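Local coordinates for iron binding protein FbpA (Mannheimia haemolytica, PDB 1Q35), which binds ferric iron in the periplasm and probably delivers it for uptake, as a member of the bacterial solute-binding protein family, at residues 251-255 with 256-260. Numbering follows the deposited sequence.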
loop_
_atom_site.group_PDB
_atom_site.type_symbol
_atom_site.label_atom_id
_atom_site.label_comp_id
_atom_site.label_asym_id
_atom_site.label_seq_id
_atom_site.Cartn_x
_atom_site.Cartn_y
_atom_site.Cartn_z
ATOM N N GLU A 251 11.241 -13.267 -9.518
ATOM C CA GLU A 251 10.900 -13.508 -10.916
ATOM C C GLU A 251 9.533 -14.183 -11.033
ATOM O O GLU A 251 8.727 -13.811 -11.882
ATOM C CB GLU A 251 11.982 -14.356 -11.599
ATOM C CG GLU A 251 13.269 -13.582 -11.855
ATOM C CD GLU A 251 14.403 -14.423 -12.425
ATOM O OE1 GLU A 251 15.313 -13.829 -13.036
ATOM O OE2 GLU A 251 14.394 -15.658 -12.256
ATOM N N TYR A 252 9.273 -15.156 -10.170
ATOM C CA TYR A 252 7.981 -15.842 -10.148
ATOM C C TYR A 252 6.844 -14.870 -9.826
ATOM O O TYR A 252 5.804 -14.886 -10.483
ATOM C CB TYR A 252 7.978 -16.974 -9.118
ATOM C CG TYR A 252 6.709 -17.801 -9.130
ATOM C CD1 TYR A 252 5.614 -17.445 -8.349
ATOM C CD2 TYR A 252 6.602 -18.932 -9.933
ATOM C CE1 TYR A 252 4.445 -18.194 -8.364
ATOM C CE2 TYR A 252 5.440 -19.690 -9.955
ATOM C CZ TYR A 252 4.367 -19.317 -9.165
ATOM O OH TYR A 252 3.212 -20.064 -9.187
ATOM N N LEU A 253 7.047 -14.029 -8.818
ATOM C CA LEU A 253 6.009 -13.086 -8.398
ATOM C C LEU A 253 5.719 -12.044 -9.480
ATOM O O LEU A 253 4.614 -11.491 -9.517
ATOM C CB LEU A 253 6.380 -12.412 -7.071
ATOM C CG LEU A 253 6.406 -13.350 -5.860
ATOM C CD1 LEU A 253 6.955 -12.642 -4.633
ATOM C CD2 LEU A 253 5.029 -13.941 -5.566
ATOM N N SER A 254 6.685 -11.797 -10.364
ATOM C CA SER A 254 6.520 -10.863 -11.479
ATOM C C SER A 254 5.840 -11.467 -12.714
ATOM O O SER A 254 5.457 -10.733 -13.621
ATOM C CB SER A 254 7.885 -10.292 -11.894
ATOM O OG SER A 254 8.600 -11.176 -12.753
ATOM N N GLY A 255 5.713 -12.792 -12.752
ATOM C CA GLY A 255 5.242 -13.491 -13.938
ATOM C C GLY A 255 3.735 -13.548 -14.099
ATOM O O GLY A 255 2.974 -13.138 -13.224
ATOM N N GLU A 256 3.308 -14.089 -15.233
ATOM C CA GLU A 256 1.900 -14.121 -15.622
ATOM C C GLU A 256 1.002 -14.759 -14.565
ATOM O O GLU A 256 -0.047 -14.202 -14.223
ATOM C CB GLU A 256 1.757 -14.875 -16.949
ATOM C CG GLU A 256 0.345 -14.956 -17.497
ATOM C CD GLU A 256 0.290 -15.755 -18.777
ATOM O OE1 GLU A 256 0.140 -16.994 -18.696
ATOM O OE2 GLU A 256 0.414 -15.143 -19.855
ATOM N N LYS A 257 1.398 -15.915 -14.044
ATOM C CA LYS A 257 0.553 -16.659 -13.119
ATOM C C LYS A 257 0.378 -15.903 -11.807
ATOM O O LYS A 257 -0.742 -15.680 -11.362
ATOM C CB LYS A 257 1.115 -18.057 -12.849
ATOM C CG LYS A 257 0.239 -18.899 -11.938
ATOM C CD LYS A 257 0.718 -20.337 -11.850
ATOM C CE LYS A 257 0.092 -21.040 -10.658
ATOM N NZ LYS A 257 0.463 -22.481 -10.575
ATOM N N ALA A 258 1.484 -15.513 -11.188
ATOM C CA ALA A 258 1.435 -14.808 -9.907
ATOM C C ALA A 258 0.742 -13.450 -10.032
ATOM O O ALA A 258 -0.011 -13.047 -9.145
ATOM C CB ALA A 258 2.828 -14.630 -9.339
ATOM N N GLN A 259 0.990 -12.749 -11.131
ATOM C CA GLN A 259 0.350 -11.457 -11.364
ATOM C C GLN A 259 -1.170 -11.615 -11.503
ATOM O O GLN A 259 -1.941 -10.770 -11.026
ATOM C CB GLN A 259 0.955 -10.771 -12.588
ATOM C CG GLN A 259 2.381 -10.273 -12.358
ATOM C CD GLN A 259 2.433 -9.002 -11.531
ATOM O OE1 GLN A 259 1.911 -7.971 -11.949
ATOM N NE2 GLN A 259 3.063 -9.068 -10.361
ATOM N N GLY A 260 -1.599 -12.709 -12.126
ATOM C CA GLY A 260 -3.005 -13.062 -12.189
ATOM C C GLY A 260 -3.600 -13.330 -10.820
ATOM O O GLY A 260 -4.737 -12.950 -10.562
HETATM O O HOH W 1 4.156 -16.248 -12.174
#
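Gln259 reaches back over the break between helices 243-254 and 256-266 and donates from NE2 to Leu253 O, at 3.0 Å. The bond is nearly straight, 170°. Leu253 O lies close to the amide plane of Gln259, and NE2 lies in the carbonyl plane. A bend at chi2 (-76°) turns the amide back to this carbonyl. NE2 also bonds Leu98 O, and OE1 accepts from Lys272 N, so the amide is held at both ends.

Gly255 is the N-cap of helix 256-266; its O takes Gln259 N at 2.9 Å. Ala258 CB packs obliquely against the Tyr252 ring, 4.0 Å from CE1. A water bridges the helices, donating to Tyr252 O at 2.7 Å and accepting from Ala258 N at 2.9 Å. It sits over one face of the Tyr252 ring.

The extended Lys257 chain crosses the phenol end, with CE 3.6 Å from Tyr252 OH. Lys257 NZ makes a salt bridge to Asp25 OD2 of helix 16-26, and Tyr252 OH a hydrogen bond to the same oxygen. The end of helix 243-254 and the start of helix 256-266 are thus joined by side-chain amide and water, which satisfy backbone groups at the break.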